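PDB 4B7F: catalase from Corynebacterium glutamicum atcc 13032, which catalyses the breakdown of hydrogen peroxide to water and molecular oxygen, as a tetrameric haem-dependent enzyme of the catalase family. Local coordinates for the interface of chains A and B and the interface of chains A and C. Residues are numbered along the deposited sequence; one frame, centred on the assembly and turned at random. Chains: chain A/B/C, Catalase.

Contact 1: the interface of chains A and B. Residues chain A 10, 12, 14-15, 317, 322; chain B 389-391.
The carbonyl oxygen O of B:Phe389 accepts the backbone N-H of A:Arg15 at 2.8 Å, measured to A:Arg15 N, with an angle of 164° at the hydrogen. This bond belongs to a parallel beta bridge pairing A:Met14 with B:Phe389, so the N-terminal arm of one subunit runs beside a loop of its neighbour. From that loop the ring of B:Phe389 reaches into chain A. Its CG lies between the backbone N and the carbonyl carbon (chi1 53°), a torsion that goes with the ring lying against A:Met14. A:Met14 covers one face, its CA 4.0 Å from the ring centroid in a CH-pi contact, displaced towards the rim. The CB of A:Met14 approaches CE1 of B:Phe389 to 3.4 Å, and its CG also touches the backbone CA of B:Ala391. The far rim of the ring meets polar groups: CE2 of B:Phe389 is 3.3 Å from the carbonyl O of A:Arg12, while the carbonyl O of A:Val10 lies in the ring plane, at the edge. The A:Gln322 side chain crosses that of B:Phe389 at about a right angle, with amide and ring planes 55° apart. Second-shell bonds fix that amide's rotation: its NE2 donates to A:Val10 O, and its OE1 accepts from A:Arg317 N; the first joins helix 319-324 to helix 7-10, the second to the loop residue A:Arg317. Next to the bridge, A:Arg15 extends from CG to NE and forms a salt bridge with B:Asp390. The guanidinium and carboxylate planes are steeply inclined to one another, which argues against a paired, coplanar bridge. Instead NH1 of A:Arg15 meets OD1 of B:Asp390 at 2.9 Å, nearly along the carboxylate C-O axis.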
loop_
_atom_site.group_PDB
_atom_site.type_symbol
_atom_site.label_atom_id
_atom_site.label_comp_id
_atom_site.label_asym_id
_atom_site.label_seq_id
_atom_site.Cartn_x
_atom_site.Cartn_y
_atom_site.Cartn_z
ATOM N N VAL A 10 -12.626 15.756 19.056
ATOM C CA VAL A 10 -13.578 14.931 18.302
ATOM C C VAL A 10 -14.277 15.663 17.175
ATOM O O VAL A 10 -14.884 15.037 16.302
ATOM C CB VAL A 10 -14.634 14.245 19.201
ATOM C CG1 VAL A 10 -13.948 13.318 20.178
ATOM C CG2 VAL A 10 -15.483 15.278 19.938
ATOM N N ARG A 12 -12.572 17.672 15.115
ATOM C CA ARG A 12 -11.592 17.788 14.024
ATOM C C ARG A 12 -11.968 16.872 12.870
ATOM O O ARG A 12 -12.198 15.673 13.078
ATOM C CB ARG A 12 -10.186 17.390 14.488
ATOM C CG ARG A 12 -9.573 18.202 15.628
ATOM C CD ARG A 12 -8.254 17.540 16.027
ATOM N NE ARG A 12 -7.429 18.340 16.928
ATOM C CZ ARG A 12 -6.345 17.872 17.542
ATOM N NH1 ARG A 12 -5.982 16.607 17.365
ATOM N NH2 ARG A 12 -5.636 18.660 18.344
ATOM N N MET A 14 -14.627 16.853 10.953
ATOM C CA MET A 14 -16.044 16.616 10.699
ATOM C C MET A 14 -16.669 17.643 9.754
ATOM O O MET A 14 -16.516 18.853 9.950
ATOM C CB MET A 14 -16.820 16.585 12.010
ATOM C CG MET A 14 -18.275 16.202 11.819
ATOM S SD MET A 14 -19.047 15.696 13.372
ATOM C CE MET A 14 -18.985 17.216 14.312
ATOM N N ARG A 15 -17.387 17.152 8.749
ATOM C CA ARG A 15 -18.115 18.006 7.808
ATOM C C ARG A 15 -19.346 18.609 8.476
ATOM O O ARG A 15 -19.867 18.053 9.450
ATOM C CB ARG A 15 -18.610 17.179 6.622
ATOM C CG ARG A 15 -17.547 16.720 5.660
ATOM C CD ARG A 15 -18.203 16.129 4.428
ATOM N NE ARG A 15 -17.208 15.791 3.410
ATOM C CZ ARG A 15 -16.755 14.564 3.173
ATOM N NH1 ARG A 15 -17.202 13.523 3.883
ATOM N NH2 ARG A 15 -15.847 14.379 2.217
ATOM N N ARG A 317 -17.605 10.780 17.110
ATOM C CA ARG A 317 -18.505 11.282 16.078
ATOM C C ARG A 317 -18.593 10.287 14.919
ATOM O O ARG A 317 -19.650 10.126 14.300
ATOM C CB ARG A 317 -18.023 12.630 15.542
ATOM C CG ARG A 317 -17.721 13.659 16.619
ATOM C CD ARG A 317 -18.965 14.390 17.056
ATOM N NE ARG A 317 -18.652 15.614 17.798
ATOM C CZ ARG A 317 -19.205 15.946 18.962
ATOM N NH1 ARG A 317 -20.090 15.133 19.534
ATOM N NH2 ARG A 317 -18.868 17.089 19.560
ATOM N N GLN A 322 -12.223 7.706 14.011
ATOM C CA GLN A 322 -11.681 8.119 15.296
ATOM C C GLN A 322 -11.309 6.949 16.207
ATOM O O GLN A 322 -10.527 7.126 17.143
ATOM C CB GLN A 322 -12.654 9.080 15.995
ATOM C CG GLN A 322 -12.939 10.373 15.190
ATOM C CD GLN A 322 -13.991 11.244 15.854
ATOM O OE1 GLN A 322 -15.043 10.749 16.257
ATOM N NE2 GLN A 322 -13.716 12.545 15.964
ATOM N N PHE B 389 -14.645 13.329 7.629
ATOM C CA PHE B 389 -15.803 12.438 7.737
ATOM C C PHE B 389 -17.115 13.234 7.813
ATOM O O PHE B 389 -17.110 14.427 8.137
ATOM C CB PHE B 389 -15.655 11.482 8.931
ATOM C CG PHE B 389 -15.375 12.177 10.236
ATOM C CD1 PHE B 389 -16.424 12.606 11.042
ATOM C CD2 PHE B 389 -14.067 12.401 10.655
ATOM C CE1 PHE B 389 -16.176 13.245 12.245
ATOM C CE2 PHE B 389 -13.805 13.049 11.868
ATOM C CZ PHE B 389 -14.875 13.476 12.660
ATOM N N ASP B 390 -18.230 12.577 7.498
ATOM C CA ASP B 390 -19.540 13.239 7.528
ATOM C C ASP B 390 -19.994 13.645 8.939
ATOM O O ASP B 390 -19.573 13.049 9.938
ATOM C CB ASP B 390 -20.603 12.322 6.914
ATOM C CG ASP B 390 -20.744 12.512 5.425
ATOM O OD1 ASP B 390 -19.876 13.181 4.824
ATOM O OD2 ASP B 390 -21.723 11.984 4.854
ATOM N N ALA B 391 -20.872 14.648 9.006
ATOM C CA ALA B 391 -21.546 15.031 10.249
ATOM C C ALA B 391 -22.036 13.803 11.023
ATOM O O ALA B 391 -22.512 12.836 10.423
ATOM C CB ALA B 391 -22.727 15.964 9.939
#

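Contact 2: the interface of chains A and C. Residues chain A 174, 178, 182, 484, 486-487; chain C 397, 401-402.
Charge pairing centres on C:Arg401, whose NE donates to the carboxylate OD2 of A:Asp174 at 2.9 Å, forming a salt bridge. The oxygen lies in the guanidinium plane, at its edge, and is met on its syn side; the two groups nevertheless have planes 80° apart, and the second approach, from NH2, is weak. The other oxygen of A:Asp174, OD1, accepts from A:Ser484 N, A:Ser484 OG and A:Thr487 OG1, three bonds that hold the carboxylate for the arginine. Within chain A, A:Arg182 NE forms a salt bridge with A:Asp178 OD1, fixing that second carboxylate.

Neutral donors converge on the opposite oxygen of A:Asp178. This OD2 receives the phenol OH of C:Tyr397 at 2.6 Å through the anti lone pair and the backbone N of C:Arg401 at 2.8 Å through the syn one.

Face contacts enclose the guanidinium of C:Arg401: A:Ser484 OG sits over its centre, 3.5 Å above the plane, and C:Tyr402 CZ lies towards the rim of the other face. The arginine's CG also rests over the tyrosine ring. With CG between the backbone N and the carbonyl carbon (chi1 66°), the extended chain runs past A:Asp178 to reach A:Asp174.

A:Asp174, A:Asp178 and A:Arg182 project from helix 173-182, whereas A:Ser484 and A:Thr487 lie just before and at the start of helix 487-498, so the loop of chain C bridges both elements.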
loop_
_atom_site.group_PDB
_atom_site.type_symbol
_atom_site.label_atom_id
_atom_site.label_comp_id
_atom_site.label_asym_id
_atom_site.label_seq_id
_atom_site.Cartn_x
_atom_site.Cartn_y
_atom_site.Cartn_z
ATOM N N ASP A 174 -5.633 -27.214 21.480
ATOM C CA ASP A 174 -4.360 -27.901 21.673
ATOM C C ASP A 174 -3.191 -26.941 21.502
ATOM O O ASP A 174 -2.244 -26.938 22.295
ATOM C CB ASP A 174 -4.194 -29.079 20.717
ATOM C CG ASP A 174 -2.976 -29.912 21.059
ATOM O OD1 ASP A 174 -3.074 -30.743 21.990
ATOM O OD2 ASP A 174 -1.912 -29.713 20.433
ATOM N N ASP A 178 -0.554 -26.136 24.284
ATOM C CA ASP A 178 0.805 -26.553 23.927
ATOM C C ASP A 178 1.757 -25.373 24.122
ATOM O O ASP A 178 2.785 -25.506 24.783
ATOM C CB ASP A 178 0.872 -27.079 22.486
ATOM C CG ASP A 178 2.211 -27.744 22.163
ATOM O OD1 ASP A 178 2.751 -28.472 23.036
ATOM O OD2 ASP A 178 2.721 -27.539 21.040
ATOM N N ARG A 182 4.476 -24.971 27.415
ATOM C CA ARG A 182 5.890 -24.959 27.023
ATOM C C ARG A 182 6.534 -23.609 27.317
ATOM O O ARG A 182 7.760 -23.463 27.242
ATOM C CB ARG A 182 6.064 -25.339 25.550
ATOM C CG ARG A 182 5.703 -26.802 25.295
ATOM C CD ARG A 182 5.888 -27.236 23.869
ATOM N NE ARG A 182 5.504 -28.642 23.732
ATOM C CZ ARG A 182 6.324 -29.657 23.981
ATOM N NH1 ARG A 182 7.571 -29.413 24.352
ATOM N NH2 ARG A 182 5.903 -30.912 23.856
ATOM N N SER A 484 -5.084 -32.459 22.806
ATOM C CA SER A 484 -4.733 -33.822 22.427
ATOM C C SER A 484 -4.360 -34.623 23.664
ATOM O O SER A 484 -4.171 -34.059 24.745
ATOM C CB SER A 484 -3.573 -33.824 21.451
ATOM O OG SER A 484 -2.391 -33.402 22.103
ATOM N N ALA A 486 -1.595 -36.127 24.174
ATOM C CA ALA A 486 -0.222 -35.766 24.507
ATOM C C ALA A 486 -0.174 -34.492 25.342
ATOM O O ALA A 486 0.678 -34.350 26.217
ATOM C CB ALA A 486 0.605 -35.602 23.244
ATOM N N THR A 487 -1.085 -33.559 25.068
ATOM C CA THR A 487 -1.114 -32.277 25.778
ATOM C C THR A 487 -1.698 -32.370 27.195
ATOM O O THR A 487 -1.322 -31.597 28.079
ATOM C CB THR A 487 -1.844 -31.207 24.938
ATOM O OG1 THR A 487 -1.095 -30.984 23.742
ATOM C CG2 THR A 487 -1.975 -29.876 25.690
ATOM N N TYR C 397 4.004 -21.484 15.820
ATOM C CA TYR C 397 4.520 -20.908 17.056
ATOM C C TYR C 397 5.629 -21.826 17.563
ATOM O O TYR C 397 5.600 -23.030 17.282
ATOM C CB TYR C 397 3.384 -20.828 18.094
ATOM C CG TYR C 397 2.830 -22.196 18.435
ATOM C CD1 TYR C 397 1.959 -22.855 17.568
ATOM C CD2 TYR C 397 3.224 -22.852 19.596
ATOM C CE1 TYR C 397 1.487 -24.131 17.867
ATOM C CE2 TYR C 397 2.757 -24.109 19.903
ATOM C CZ TYR C 397 1.891 -24.746 19.041
ATOM O OH TYR C 397 1.435 -26.012 19.358
ATOM N N ARG C 401 5.087 -28.820 20.108
ATOM C CA ARG C 401 5.290 -30.251 20.328
ATOM C C ARG C 401 5.677 -31.015 19.058
ATOM O O ARG C 401 5.750 -32.247 19.063
ATOM C CB ARG C 401 4.049 -30.874 20.977
ATOM C CG ARG C 401 2.782 -30.875 20.111
ATOM C CD ARG C 401 1.621 -31.496 20.906
ATOM N NE ARG C 401 0.351 -31.510 20.177
ATOM C CZ ARG C 401 -0.091 -32.556 19.477
ATOM N NH1 ARG C 401 0.647 -33.659 19.409
ATOM N NH2 ARG C 401 -1.261 -32.501 18.839
ATOM N N TYR C 402 5.950 -30.287 17.982
ATOM C CA TYR C 402 6.303 -30.906 16.702
ATOM C C TYR C 402 7.782 -30.790 16.355
ATOM O O TYR C 402 8.629 -30.854 17.241
ATOM C CB TYR C 402 5.439 -30.332 15.579
ATOM C CG TYR C 402 3.988 -30.312 15.953
ATOM C CD1 TYR C 402 3.218 -31.463 15.882
ATOM C CD2 TYR C 402 3.391 -29.139 16.408
ATOM C CE1 TYR C 402 1.887 -31.444 16.244
ATOM C CE2 TYR C 402 2.075 -29.110 16.764
ATOM C CZ TYR C 402 1.324 -30.261 16.680
ATOM O OH TYR C 402 0.001 -30.216 17.049
#

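Contact 1 and contact 2 join chain A to two different neighbours, and their C-alpha centres are about 48 Å apart. They have no residue of chain A in common. Contact 1 uses the N-terminal arm and helix 319-324 of chain A, contact 2 helices 173-182 and 487-498, yet the partner residues, 389-391 and 397-402, come from nearby stretches of one long loop region in different subunits. Because each interface is two-fold symmetric, chain A also offers that region to both neighbours. The same segment thus helps build two kinds of interface, consistent with the interlocked tetramer typical of catalases.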